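Local coordinates for crustacyanin (PDB 1I4U), which binds the carotenoid astaxanthin as a lipocalin-fold subunit of the pigment complex that gives the lobster carapace its blue colour, at residues F6-C12 with F126-F132; Y36-N42 with R163-Q169; T41-Y45 with D131-I135; A102-V106 with L118-I122. One frame throughout, in Å; residues are numbered along the deposited sequence.

Overall arrangement
All four contacts lie on one curled antiparallel sheet, the lipocalin barrel. Contacts 1 and 3 use strand 128-137, whose sheet neighbours include strands 33-41 and 115-123 of contacts 2 and 4. Contact 1 lays strand 7-9 against its start and contact 3 the loop 41-45 against its middle; the centres of contacts 1 and 3 are about 13 Å apart. Contact 2, its centre about 8 Å from that of contact 3, pairs strands 33-41 and 164-166; contact 4 is the hairpin of strands 102-110 and 115-123. Along the chain contact 4 falls between the segments of every other contact. A Cys12-Cys121 disulfide further ties segment 6-12 to the barrel, an Asp131-Arg163 salt bridge segment 163-169.

Contact 1: F6-C12 with F126-F132; sequences FVVPGKC and FGYHSDF
His129 is gripped from several sides by 6-12. Its CG sits between the backbone N and the carbonyl carbon (chi1 62°), which swings the imidazole over toward Gly10, and ND1 donates to Gly10 O at 2.7 Å. That oxygen lies near the ring plane, while ND1 stands well above the carbonyl plane of Gly10. Val8 CB, 3.9 Å from the ring centroid, and Lys11 O on the opposite face sandwich the ring. Cys12 SG touches His129 CB and forms a disulfide with Cys121. Two backbone bonds pair Val8 with His129. On the other side of the sheet Ser130 OG donates to Phe6 O at 2.7 Å, is also hydrogen-bonded to Tyr124 OH and meets Val7 CG2, while Phe6 CD1 approaches Phe132 CE1 at 3.9 Å. Pro9 CA rests over the Tyr128 ring face, 4.0 Å from its centroid. The whole is an antiparallel pairing of an N-terminal strand with a strand of the lipocalin barrel.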
loop_
_atom_site.group_PDB
_atom_site.type_symbol
_atom_site.label_atom_id
_atom_site.label_comp_id
_atom_site.label_asym_id
_atom_site.label_seq_id
_atom_site.Cartn_x
_atom_site.Cartn_y
_atom_site.Cartn_z
ATOM N N PHE A 6 4.152 -3.486 -15.681
ATOM C CA PHE A 6 3.089 -2.937 -14.833
ATOM C C PHE A 6 3.419 -1.513 -14.377
ATOM O O PHE A 6 2.653 -0.971 -13.542
ATOM C CB PHE A 6 2.743 -3.879 -13.691
ATOM C CG PHE A 6 3.926 -4.224 -12.799
ATOM C CD1 PHE A 6 4.351 -3.371 -11.797
ATOM C CD2 PHE A 6 4.622 -5.400 -13.006
ATOM C CE1 PHE A 6 5.440 -3.635 -10.999
ATOM C CE2 PHE A 6 5.730 -5.690 -12.204
ATOM C CZ PHE A 6 6.138 -4.811 -11.217
ATOM N N VAL A 7 4.484 -0.923 -14.879
ATOM C CA VAL A 7 4.761 0.486 -14.645
ATOM C C VAL A 7 4.515 1.214 -15.967
ATOM O O VAL A 7 5.244 1.049 -16.929
ATOM C CB VAL A 7 6.190 0.703 -14.132
ATOM C CG1 VAL A 7 6.462 2.175 -13.899
ATOM C CG2 VAL A 7 6.418 -0.090 -12.843
ATOM N N VAL A 8 3.469 2.028 -16.043
ATOM C CA VAL A 8 2.894 2.485 -17.290
ATOM C C VAL A 8 2.910 3.992 -17.353
ATOM O O VAL A 8 2.499 4.639 -16.363
ATOM C CB VAL A 8 1.430 1.968 -17.429
ATOM C CG1 VAL A 8 0.768 2.447 -18.723
ATOM C CG2 VAL A 8 1.386 0.455 -17.305
ATOM N N PRO A 9 3.324 4.632 -18.436
ATOM C CA PRO A 9 3.221 6.101 -18.490
ATOM C C PRO A 9 1.801 6.597 -18.258
ATOM O O PRO A 9 0.832 5.935 -18.618
ATOM C CB PRO A 9 3.629 6.438 -19.921
ATOM C CG PRO A 9 4.553 5.295 -20.258
ATOM C CD PRO A 9 3.922 4.062 -19.662
ATOM N N GLY A 10 1.783 7.818 -17.688
ATOM C CA GLY A 10 0.602 8.594 -17.453
ATOM C C GLY A 10 -0.018 8.285 -16.099
ATOM O O GLY A 10 0.538 7.559 -15.298
ATOM N N LYS A 11 -1.165 8.869 -15.848
ATOM C CA LYS A 11 -1.891 8.734 -14.605
ATOM C C LYS A 11 -2.917 7.607 -14.628
ATOM O O LYS A 11 -3.367 7.142 -15.672
ATOM C CB LYS A 11 -2.587 10.051 -14.253
ATOM C CG LYS A 11 -4.098 10.028 -14.251
ATOM C CD LYS A 11 -4.722 10.171 -15.636
ATOM C CE LYS A 11 -6.237 10.286 -15.630
ATOM N NZ LYS A 11 -6.731 11.278 -16.639
ATOM N N CYS A 12 -3.288 7.216 -13.408
ATOM C CA CYS A 12 -4.395 6.264 -13.279
ATOM C C CYS A 12 -5.650 6.791 -13.957
ATOM O O CYS A 12 -6.017 7.974 -13.899
ATOM C CB CYS A 12 -4.644 6.009 -11.798
ATOM S SG CYS A 12 -3.390 5.027 -10.898
ATOM N N PHE A 126 6.591 10.328 -10.635
ATOM C CA PHE A 126 7.386 10.543 -11.830
ATOM C C PHE A 126 6.629 10.297 -13.131
ATOM O O PHE A 126 7.261 9.962 -14.158
ATOM C CB PHE A 126 8.669 9.703 -11.768
ATOM C CG PHE A 126 8.449 8.201 -11.623
ATOM C CD1 PHE A 126 8.317 7.425 -12.772
ATOM C CD2 PHE A 126 8.359 7.547 -10.410
ATOM C CE1 PHE A 126 8.108 6.065 -12.715
ATOM C CE2 PHE A 126 8.152 6.171 -10.347
ATOM C CZ PHE A 126 8.015 5.434 -11.494
ATOM N N GLY A 127 5.274 10.511 -13.123
ATOM C CA GLY A 127 4.581 10.538 -14.396
ATOM C C GLY A 127 4.159 9.175 -14.943
ATOM O O GLY A 127 3.862 9.033 -16.156
ATOM N N TYR A 128 4.122 8.190 -14.064
ATOM C CA TYR A 128 3.711 6.839 -14.352
ATOM C C TYR A 128 2.737 6.379 -13.295
ATOM O O TYR A 128 2.608 7.019 -12.254
ATOM C CB TYR A 128 4.881 5.868 -14.320
ATOM C CG TYR A 128 5.849 5.935 -15.484
ATOM C CD1 TYR A 128 6.674 7.029 -15.679
ATOM C CD2 TYR A 128 5.942 4.891 -16.398
ATOM C CE1 TYR A 128 7.557 7.099 -16.741
ATOM C CE2 TYR A 128 6.827 4.963 -17.451
ATOM C CZ TYR A 128 7.632 6.046 -17.627
ATOM O OH TYR A 128 8.539 6.149 -18.689
ATOM N N HIS A 129 2.073 5.252 -13.581
ATOM C CA HIS A 129 1.240 4.559 -12.602
ATOM C C HIS A 129 1.502 3.074 -12.694
ATOM O O HIS A 129 2.082 2.620 -13.673
ATOM C CB HIS A 129 -0.241 4.825 -12.870
ATOM C CG HIS A 129 -0.759 4.347 -14.189
ATOM N ND1 HIS A 129 -0.481 5.062 -15.357
ATOM C CD2 HIS A 129 -1.527 3.297 -14.597
ATOM C CE1 HIS A 129 -1.059 4.433 -16.371
ATOM N NE2 HIS A 129 -1.715 3.341 -15.947
ATOM N N SER A 130 1.073 2.360 -11.692
ATOM C CA SER A 130 1.055 0.930 -11.750
ATOM C C SER A 130 -0.376 0.490 -11.492
ATOM O O SER A 130 -1.033 0.939 -10.582
ATOM C CB SER A 130 1.947 0.231 -10.745
ATOM O OG SER A 130 3.313 0.180 -11.189
ATOM N N ASP A 131 -0.825 -0.424 -12.328
ATOM C CA ASP A 131 -2.133 -1.026 -12.037
ATOM C C ASP A 131 -2.044 -2.547 -12.102
ATOM O O ASP A 131 -1.122 -3.164 -12.602
ATOM C CB ASP A 131 -3.198 -0.485 -12.932
ATOM C CG ASP A 131 -3.000 -0.643 -14.416
ATOM O OD1 ASP A 131 -2.231 -1.532 -14.792
ATOM O OD2 ASP A 131 -3.613 0.177 -15.108
ATOM N N PHE A 132 -3.038 -3.091 -11.427
ATOM C CA PHE A 132 -3.108 -4.498 -11.069
ATOM C C PHE A 132 -4.569 -4.917 -11.275
ATOM O O PHE A 132 -5.447 -4.357 -10.633
ATOM C CB PHE A 132 -2.637 -4.780 -9.618
ATOM C CG PHE A 132 -1.210 -4.264 -9.448
ATOM C CD1 PHE A 132 -0.151 -4.956 -9.980
ATOM C CD2 PHE A 132 -0.956 -3.068 -8.840
ATOM C CE1 PHE A 132 1.140 -4.428 -9.904
ATOM C CE2 PHE A 132 0.316 -2.517 -8.725
ATOM C CZ PHE A 132 1.364 -3.212 -9.304
#

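Contact 2: Y36-N42 with R163-Q169; sequences YQFALTN and RFVKTVQ
Thr41 and Phe164 meet with a methyl set squarely over a ring: Thr41 CG2 stands 3.8 Å from the ring centroid, 2° off the normal. Starting from CB, Phe164 has CG beside its backbone N (chi1 -81°); CG, CD2, CE2 and CZ all lie about equally near the methyl, as does CE1, which also nears Leu40 CA, while CD1 reaches Ala39 CB and the backbone of Leu40. Phe154 and Ser133 touch the ring too. An alanine here would be likely to leave the Thr41 methyl without its aromatic cover and open a gap beside Ala39. The backbones form an antiparallel ladder on the lipocalin barrel, Leu40 and Val165 bonded both ways, and Phe38 and Ala39 make a classic beta bulge opposite Ile135. Thr167 N donates to Phe38 O at 3.0 Å, and water 1 bridges that same oxygen to Thr167 O. At the far end Gln169 NE2 donates to Gln37 O at 2.9 Å, from above that carbonyl's plane, and also to Val52 O, while Gln169 OE1 bonds Tyr175 OH.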
loop_
_atom_site.group_PDB
_atom_site.type_symbol
_atom_site.label_atom_id
_atom_site.label_comp_id
_atom_site.label_asym_id
_atom_site.label_seq_id
_atom_site.Cartn_x
_atom_site.Cartn_y
_atom_site.Cartn_z
ATOM N N TYR A 36 -12.317 -17.775 -6.868
ATOM C CA TYR A 36 -11.052 -18.265 -7.378
ATOM C C TYR A 36 -10.446 -17.216 -8.294
ATOM O O TYR A 36 -11.132 -16.558 -9.064
ATOM C CB TYR A 36 -11.282 -19.556 -8.185
ATOM C CG TYR A 36 -11.907 -20.656 -7.352
ATOM C CD1 TYR A 36 -13.274 -20.771 -7.233
ATOM C CD2 TYR A 36 -11.119 -21.580 -6.651
ATOM C CE1 TYR A 36 -13.855 -21.771 -6.467
ATOM C CE2 TYR A 36 -11.695 -22.562 -5.875
ATOM C CZ TYR A 36 -13.078 -22.659 -5.778
ATOM O OH TYR A 36 -13.646 -23.634 -5.024
ATOM N N GLN A 37 -9.129 -17.042 -8.238
ATOM C CA GLN A 37 -8.470 -16.093 -9.135
ATOM C C GLN A 37 -8.243 -16.775 -10.463
ATOM O O GLN A 37 -7.381 -17.653 -10.558
ATOM C CB GLN A 37 -7.141 -15.658 -8.532
ATOM C CG GLN A 37 -6.383 -14.627 -9.407
ATOM C CD GLN A 37 -5.055 -14.377 -8.738
ATOM O OE1 GLN A 37 -4.837 -13.597 -7.808
ATOM N NE2 GLN A 37 -3.978 -15.032 -9.012
ATOM N N PHE A 38 -8.996 -16.355 -11.485
ATOM C CA PHE A 38 -8.890 -16.959 -12.803
ATOM C C PHE A 38 -7.649 -16.489 -13.550
ATOM O O PHE A 38 -7.002 -17.288 -14.218
ATOM C CB PHE A 38 -10.149 -16.640 -13.600
ATOM C CG PHE A 38 -10.147 -17.160 -15.010
ATOM C CD1 PHE A 38 -10.335 -18.511 -15.265
ATOM C CD2 PHE A 38 -9.908 -16.290 -16.052
ATOM C CE1 PHE A 38 -10.289 -18.997 -16.549
ATOM C CE2 PHE A 38 -9.905 -16.765 -17.339
ATOM C CZ PHE A 38 -10.083 -18.120 -17.608
ATOM N N ALA A 39 -7.377 -15.185 -13.461
ATOM C CA ALA A 39 -6.240 -14.595 -14.186
ATOM C C ALA A 39 -5.905 -13.257 -13.517
ATOM O O ALA A 39 -6.757 -12.662 -12.848
ATOM C CB ALA A 39 -6.490 -14.352 -15.666
ATOM N N LEU A 40 -4.685 -12.799 -13.716
ATOM C CA LEU A 40 -4.241 -11.509 -13.189
ATOM C C LEU A 40 -3.113 -10.963 -14.064
ATOM O O LEU A 40 -2.414 -11.732 -14.715
ATOM C CB LEU A 40 -3.814 -11.580 -11.718
ATOM C CG LEU A 40 -2.425 -12.058 -11.406
ATOM C CD1 LEU A 40 -2.155 -11.871 -9.909
ATOM C CD2 LEU A 40 -2.210 -13.515 -11.788
ATOM N N THR A 41 -2.980 -9.619 -14.035
ATOM C CA THR A 41 -1.839 -8.989 -14.670
ATOM C C THR A 41 -0.666 -8.993 -13.693
ATOM O O THR A 41 -0.871 -9.063 -12.484
ATOM C CB THR A 41 -2.172 -7.550 -15.153
ATOM O OG1 THR A 41 -2.513 -6.702 -14.043
ATOM C CG2 THR A 41 -3.361 -7.537 -16.099
ATOM N N ASN A 42 0.551 -8.977 -14.217
ATOM C CA ASN A 42 1.793 -9.123 -13.454
ATOM C C ASN A 42 1.771 -8.369 -12.147
ATOM O O ASN A 42 1.597 -7.162 -12.118
ATOM C CB ASN A 42 2.894 -8.608 -14.359
ATOM C CG ASN A 42 4.281 -8.865 -13.874
ATOM O OD1 ASN A 42 4.536 -9.568 -12.889
ATOM N ND2 ASN A 42 5.201 -8.268 -14.617
ATOM N N ARG A 163 -1.989 -8.239 -21.032
ATOM C CA ARG A 163 -1.263 -8.367 -19.804
ATOM C C ARG A 163 -1.762 -9.490 -18.894
ATOM O O ARG A 163 -1.078 -9.930 -17.991
ATOM C CB ARG A 163 -1.278 -7.018 -19.064
ATOM C CG ARG A 163 -0.374 -5.969 -19.731
ATOM C CD ARG A 163 -0.625 -4.582 -19.171
ATOM N NE ARG A 163 -0.286 -4.556 -17.723
ATOM C CZ ARG A 163 -0.711 -3.622 -16.888
ATOM N NH1 ARG A 163 -1.476 -2.610 -17.253
ATOM N NH2 ARG A 163 -0.359 -3.739 -15.625
ATOM N N PHE A 164 -2.967 -10.005 -19.142
ATOM C CA PHE A 164 -3.469 -11.070 -18.247
ATOM C C PHE A 164 -2.759 -12.394 -18.463
ATOM O O PHE A 164 -2.507 -12.787 -19.592
ATOM C CB PHE A 164 -4.964 -11.315 -18.475
ATOM C CG PHE A 164 -5.803 -10.305 -17.742
ATOM C CD1 PHE A 164 -6.061 -10.469 -16.395
ATOM C CD2 PHE A 164 -6.289 -9.188 -18.376
ATOM C CE1 PHE A 164 -6.809 -9.558 -15.697
ATOM C CE2 PHE A 164 -7.068 -8.266 -17.702
ATOM C CZ PHE A 164 -7.285 -8.458 -16.340
ATOM N N VAL A 165 -2.524 -13.056 -17.335
ATOM C CA VAL A 165 -1.944 -14.407 -17.294
ATOM C C VAL A 165 -2.888 -15.291 -16.505
ATOM O O VAL A 165 -3.335 -14.917 -15.401
ATOM C CB VAL A 165 -0.528 -14.427 -16.674
ATOM C CG1 VAL A 165 -0.001 -15.849 -16.694
ATOM C CG2 VAL A 165 0.407 -13.457 -17.418
ATOM N N LYS A 166 -3.235 -16.464 -17.010
ATOM C CA LYS A 166 -4.135 -17.397 -16.320
ATOM C C LYS A 166 -3.433 -18.012 -15.130
ATOM O O LYS A 166 -2.237 -18.288 -15.155
ATOM C CB LYS A 166 -4.553 -18.493 -17.295
ATOM C CG LYS A 166 -5.710 -19.346 -16.943
ATOM C CD LYS A 166 -6.200 -20.205 -18.109
ATOM C CE LYS A 166 -6.984 -19.258 -19.009
ATOM N NZ LYS A 166 -7.603 -20.032 -20.136
ATOM N N THR A 167 -4.171 -18.258 -14.073
ATOM C CA THR A 167 -3.688 -18.870 -12.829
ATOM C C THR A 167 -4.049 -20.331 -12.836
ATOM O O THR A 167 -5.143 -20.750 -13.231
ATOM C CB THR A 167 -4.401 -18.176 -11.653
ATOM O OG1 THR A 167 -4.014 -16.827 -11.813
ATOM C CG2 THR A 167 -4.044 -18.781 -10.290
ATOM N N VAL A 168 -3.145 -21.156 -12.380
ATOM C CA VAL A 168 -3.442 -22.588 -12.238
ATOM C C VAL A 168 -4.611 -22.799 -11.286
ATOM O O VAL A 168 -4.588 -22.335 -10.160
ATOM C CB VAL A 168 -2.208 -23.339 -11.751
ATOM C CG1 VAL A 168 -2.560 -24.795 -11.472
ATOM C CG2 VAL A 168 -1.050 -23.198 -12.731
ATOM N N GLN A 169 -5.616 -23.521 -11.760
ATOM C CA GLN A 169 -6.776 -23.913 -10.983
ATOM C C GLN A 169 -7.213 -25.302 -11.433
ATOM O O GLN A 169 -6.736 -25.832 -12.450
ATOM C CB GLN A 169 -7.929 -22.926 -11.180
ATOM C CG GLN A 169 -7.646 -21.499 -10.747
ATOM C CD GLN A 169 -7.577 -21.298 -9.263
ATOM O OE1 GLN A 169 -7.695 -22.202 -8.433
ATOM N NE2 GLN A 169 -7.398 -20.033 -8.861
HETATM O O HOH W 1 -7.479 -19.989 -14.415
HETATM O O HOH W 2 -0.133 -5.648 -13.389
HETATM O O HOH W 3 1.075 -9.008 -17.056
#

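Contact 3: T41-Y45 with D131-I135; sequences TNNPY and DFSFI
Phe132 is met by Asn42, Asn43, Pro44 and Tyr45, where the loop leaving strand 33-41 crosses a strand of the lipocalin barrel. Tyr45 turns its edge toward the Phe132 face in an offset edge-to-face pair, planes at 75° and centroids 5.6 Å apart. Pro44 CD touches Phe132 CE1 at 3.7 Å, and Asn42 O lies at the ring's edge. The Asn43 side chain crosses that of Phe132 at about a right angle, amide and ring planes 45° apart. With CG opposite the backbone N (chi1 -176°), the carboxamide reaches forward along the loop, where OD1 accepts from Tyr45 N at 2.8 Å, an Asx turn that fixes its rotation. ND2 approaches Phe134 CZ and donates to water 4, which donates to Thr41 O and Ser133 O. Thr41 N bonds Ser133 O directly; Thr41 OG1 donates to water 2, which donates to Asn42 O and Asp131 O. Farther out, Tyr45 packs on Tyr45 of the second subunit, whose Asn125 ND2 is hydrogen-bonded to Asn43 O.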
loop_
_atom_site.group_PDB
_atom_site.type_symbol
_atom_site.label_atom_id
_atom_site.label_comp_id
_atom_site.label_asym_id
_atom_site.label_seq_id
_atom_site.Cartn_x
_atom_site.Cartn_y
_atom_site.Cartn_z
ATOM N N THR A 41 -2.980 -9.619 -14.035
ATOM C CA THR A 41 -1.839 -8.989 -14.670
ATOM C C THR A 41 -0.666 -8.993 -13.693
ATOM O O THR A 41 -0.871 -9.063 -12.484
ATOM C CB THR A 41 -2.172 -7.550 -15.153
ATOM O OG1 THR A 41 -2.513 -6.702 -14.043
ATOM C CG2 THR A 41 -3.361 -7.537 -16.099
ATOM N N ASN A 42 0.551 -8.977 -14.217
ATOM C CA ASN A 42 1.793 -9.123 -13.454
ATOM C C ASN A 42 1.771 -8.369 -12.147
ATOM O O ASN A 42 1.597 -7.162 -12.118
ATOM C CB ASN A 42 2.894 -8.608 -14.359
ATOM C CG ASN A 42 4.281 -8.865 -13.874
ATOM O OD1 ASN A 42 4.536 -9.568 -12.889
ATOM N ND2 ASN A 42 5.201 -8.268 -14.617
ATOM N N ASN A 43 1.896 -9.095 -11.049
ATOM C CA ASN A 43 1.682 -8.532 -9.710
ATOM C C ASN A 43 2.817 -9.025 -8.847
ATOM O O ASN A 43 2.911 -10.205 -8.575
ATOM C CB ASN A 43 0.282 -8.948 -9.247
ATOM C CG ASN A 43 -0.052 -8.324 -7.912
ATOM O OD1 ASN A 43 0.815 -8.179 -7.044
ATOM N ND2 ASN A 43 -1.299 -7.910 -7.788
ATOM N N PRO A 44 3.739 -8.149 -8.448
ATOM C CA PRO A 44 4.915 -8.569 -7.650
ATOM C C PRO A 44 4.594 -8.722 -6.174
ATOM O O PRO A 44 5.461 -9.075 -5.398
ATOM C CB PRO A 44 5.851 -7.371 -7.887
ATOM C CG PRO A 44 4.904 -6.209 -7.913
ATOM C CD PRO A 44 3.757 -6.710 -8.735
ATOM N N TYR A 45 3.344 -8.474 -5.782
ATOM C CA TYR A 45 2.937 -8.524 -4.373
ATOM C C TYR A 45 2.204 -9.809 -4.046
ATOM O O TYR A 45 2.147 -10.193 -2.890
ATOM C CB TYR A 45 2.026 -7.345 -4.054
ATOM C CG TYR A 45 2.611 -6.013 -4.413
ATOM C CD1 TYR A 45 3.696 -5.490 -3.713
ATOM C CD2 TYR A 45 2.104 -5.246 -5.443
ATOM C CE1 TYR A 45 4.219 -4.256 -4.052
ATOM C CE2 TYR A 45 2.613 -4.021 -5.783
ATOM C CZ TYR A 45 3.682 -3.519 -5.080
ATOM O OH TYR A 45 4.188 -2.295 -5.443
ATOM N N ASP A 131 -0.825 -0.424 -12.328
ATOM C CA ASP A 131 -2.133 -1.026 -12.037
ATOM C C ASP A 131 -2.044 -2.547 -12.102
ATOM O O ASP A 131 -1.122 -3.164 -12.602
ATOM C CB ASP A 131 -3.198 -0.485 -12.932
ATOM C CG ASP A 131 -3.000 -0.643 -14.416
ATOM O OD1 ASP A 131 -2.231 -1.532 -14.792
ATOM O OD2 ASP A 131 -3.613 0.177 -15.108
ATOM N N PHE A 132 -3.038 -3.091 -11.427
ATOM C CA PHE A 132 -3.108 -4.498 -11.069
ATOM C C PHE A 132 -4.569 -4.917 -11.275
ATOM O O PHE A 132 -5.447 -4.357 -10.633
ATOM C CB PHE A 132 -2.637 -4.780 -9.618
ATOM C CG PHE A 132 -1.210 -4.264 -9.448
ATOM C CD1 PHE A 132 -0.151 -4.956 -9.980
ATOM C CD2 PHE A 132 -0.956 -3.068 -8.840
ATOM C CE1 PHE A 132 1.140 -4.428 -9.904
ATOM C CE2 PHE A 132 0.316 -2.517 -8.725
ATOM C CZ PHE A 132 1.364 -3.212 -9.304
ATOM N N SER A 133 -4.794 -5.865 -12.172
ATOM C CA SER A 133 -6.108 -6.292 -12.552
ATOM C C SER A 133 -6.230 -7.805 -12.316
ATOM O O SER A 133 -5.259 -8.553 -12.377
ATOM C CB SER A 133 -6.411 -5.947 -14.001
ATOM O OG SER A 133 -6.328 -4.558 -14.236
ATOM N N PHE A 134 -7.468 -8.190 -12.056
ATOM C CA PHE A 134 -7.812 -9.566 -11.690
ATOM C C PHE A 134 -9.149 -9.942 -12.285
ATOM O O PHE A 134 -10.042 -9.133 -12.308
ATOM C CB PHE A 134 -7.910 -9.750 -10.186
ATOM C CG PHE A 134 -6.771 -9.188 -9.353
ATOM C CD1 PHE A 134 -6.719 -7.839 -9.073
ATOM C CD2 PHE A 134 -5.756 -10.009 -8.879
ATOM C CE1 PHE A 134 -5.675 -7.332 -8.332
ATOM C CE2 PHE A 134 -4.724 -9.486 -8.110
ATOM C CZ PHE A 134 -4.685 -8.144 -7.858
ATOM N N ILE A 135 -9.259 -11.206 -12.690
ATOM C CA ILE A 135 -10.520 -11.819 -13.062
ATOM C C ILE A 135 -10.774 -12.900 -12.028
ATOM O O ILE A 135 -9.926 -13.806 -11.884
ATOM C CB ILE A 135 -10.522 -12.366 -14.498
ATOM C CG1 ILE A 135 -10.288 -11.236 -15.512
ATOM C CG2 ILE A 135 -11.791 -13.105 -14.877
ATOM C CD1 ILE A 135 -9.982 -11.728 -16.930
HETATM O O HOH W 4 -2.675 -8.068 -10.607
HETATM O O HOH W 2 -0.133 -5.648 -13.389
HETATM O O HOH W 5 -3.696 -4.160 -14.834
#

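Contact 4: A102-V106 with L118-I122; sequences AAPLV and LYSCI
Ser120 OG donates to Pro104 O across the hairpin at 2.7 Å, approaching in the plane of that carbonyl. The hydroxyl gets there because OG lies opposite its own backbone N (chi1 -174°), which turns it toward the neighbouring strand. Next along, Val106 and Tyr119 form an antiparallel hydrogen-bonded pair: Val106 N to Tyr119 O spans 2.8 Å and is nearly straight at 172°, and Tyr119 N returns to Val106 O at 2.9 Å. Leu118 CA makes a CA-H...O contact with Val106 O.

Pro104 has no N-H to donate, and its carbonyl is bonded by the Ser120 side chain. A valine in place of Ser120 would probably leave Pro104 O without this donor and weaken the joint at this end of the pair.

Around these bonds carbons pack against both polar and apolar neighbours. Ala103 CB lies 3.7 Å from Ser120 OG, Pro104 CG meets Cys121 O at 3.7 Å, and Leu105 CD2 comes within 4.1 Å of Leu118 CB. Tyr119 carries its ring away from 102-106, and its OH is hydrogen-bonded to Asp131 OD2.

Phe101 of the second subunit packs on Ala103, Pro104 and Ser120. Within the chain, strand 93-97 flanks 102-106, strand 128-137 flanks 118-122, and Val106 touches Arg17 and Leu20 of helix 17-24.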
loop_
_atom_site.group_PDB
_atom_site.type_symbol
_atom_site.label_atom_id
_atom_site.label_comp_id
_atom_site.label_asym_id
_atom_site.label_seq_id
_atom_site.Cartn_x
_atom_site.Cartn_y
_atom_site.Cartn_z
ATOM N N ALA A 102 -1.697 -1.964 2.054
ATOM C CA ALA A 102 -3.100 -1.944 1.704
ATOM C C ALA A 102 -3.248 -1.100 0.446
ATOM O O ALA A 102 -2.491 -0.153 0.241
ATOM C CB ALA A 102 -4.047 -1.397 2.786
ATOM N N ALA A 103 -4.247 -1.431 -0.376
ATOM C CA ALA A 103 -4.403 -0.742 -1.650
ATOM C C ALA A 103 -5.848 -0.533 -2.006
ATOM O O ALA A 103 -6.698 -1.301 -1.519
ATOM C CB ALA A 103 -3.803 -1.582 -2.767
ATOM N N PRO A 104 -6.132 0.434 -2.856
ATOM C CA PRO A 104 -7.525 0.517 -3.311
ATOM C C PRO A 104 -7.874 -0.708 -4.150
ATOM O O PRO A 104 -7.034 -1.254 -4.861
ATOM C CB PRO A 104 -7.513 1.701 -4.252
ATOM C CG PRO A 104 -6.097 1.881 -4.651
ATOM C CD PRO A 104 -5.269 1.436 -3.456
ATOM N N LEU A 105 -9.158 -1.074 -4.092
ATOM C CA LEU A 105 -9.627 -2.199 -4.876
ATOM C C LEU A 105 -11.023 -1.842 -5.359
ATOM O O LEU A 105 -11.958 -1.763 -4.567
ATOM C CB LEU A 105 -9.571 -3.494 -4.063
ATOM C CG LEU A 105 -9.797 -4.845 -4.781
ATOM C CD1 LEU A 105 -11.224 -5.104 -5.154
ATOM C CD2 LEU A 105 -8.855 -4.908 -5.982
ATOM N N VAL A 106 -11.117 -1.664 -6.659
ATOM C CA VAL A 106 -12.374 -1.342 -7.299
ATOM C C VAL A 106 -12.929 -2.613 -7.938
ATOM O O VAL A 106 -12.185 -3.387 -8.578
ATOM C CB VAL A 106 -12.176 -0.283 -8.368
ATOM C CG1 VAL A 106 -13.468 -0.053 -9.103
ATOM C CG2 VAL A 106 -11.678 1.014 -7.734
ATOM N N LEU A 118 -11.669 -7.045 -11.144
ATOM C CA LEU A 118 -11.125 -6.188 -10.071
ATOM C C LEU A 118 -9.950 -5.375 -10.546
ATOM O O LEU A 118 -9.159 -5.831 -11.393
ATOM C CB LEU A 118 -10.679 -7.059 -8.910
ATOM C CG LEU A 118 -11.708 -8.105 -8.428
ATOM C CD1 LEU A 118 -11.078 -8.893 -7.263
ATOM C CD2 LEU A 118 -13.028 -7.462 -8.127
ATOM N N TYR A 119 -9.807 -4.180 -9.984
ATOM C CA TYR A 119 -8.793 -3.245 -10.442
ATOM C C TYR A 119 -8.207 -2.432 -9.293
ATOM O O TYR A 119 -8.955 -1.936 -8.439
ATOM C CB TYR A 119 -9.440 -2.297 -11.454
ATOM C CG TYR A 119 -8.489 -1.305 -12.100
ATOM C CD1 TYR A 119 -7.477 -1.755 -12.921
ATOM C CD2 TYR A 119 -8.575 0.062 -11.883
ATOM C CE1 TYR A 119 -6.559 -0.920 -13.539
ATOM C CE2 TYR A 119 -7.679 0.920 -12.502
ATOM C CZ TYR A 119 -6.679 0.430 -13.323
ATOM O OH TYR A 119 -5.808 1.318 -13.921
ATOM N N SER A 120 -6.898 -2.249 -9.282
ATOM C CA SER A 120 -6.191 -1.403 -8.348
ATOM C C SER A 120 -5.187 -0.548 -9.127
ATOM O O SER A 120 -4.573 -1.065 -10.061
ATOM C CB SER A 120 -5.421 -2.246 -7.342
ATOM O OG SER A 120 -4.842 -1.464 -6.336
ATOM N N CYS A 121 -5.021 0.702 -8.749
ATOM C CA CYS A 121 -4.051 1.561 -9.453
ATOM C C CYS A 121 -3.398 2.499 -8.451
ATOM O O CYS A 121 -4.042 2.921 -7.486
ATOM C CB CYS A 121 -4.749 2.353 -10.563
ATOM S SG CYS A 121 -3.659 3.191 -11.716
ATOM N N ILE A 122 -2.130 2.778 -8.682
ATOM C CA ILE A 122 -1.358 3.732 -7.892
ATOM C C ILE A 122 -0.645 4.687 -8.808
ATOM O O ILE A 122 0.027 4.205 -9.732
ATOM C CB ILE A 122 -0.391 3.005 -6.953
ATOM C CG1 ILE A 122 0.453 3.871 -6.032
ATOM C CG2 ILE A 122 0.565 2.087 -7.682
ATOM C CD1 ILE A 122 -0.328 4.699 -5.021
#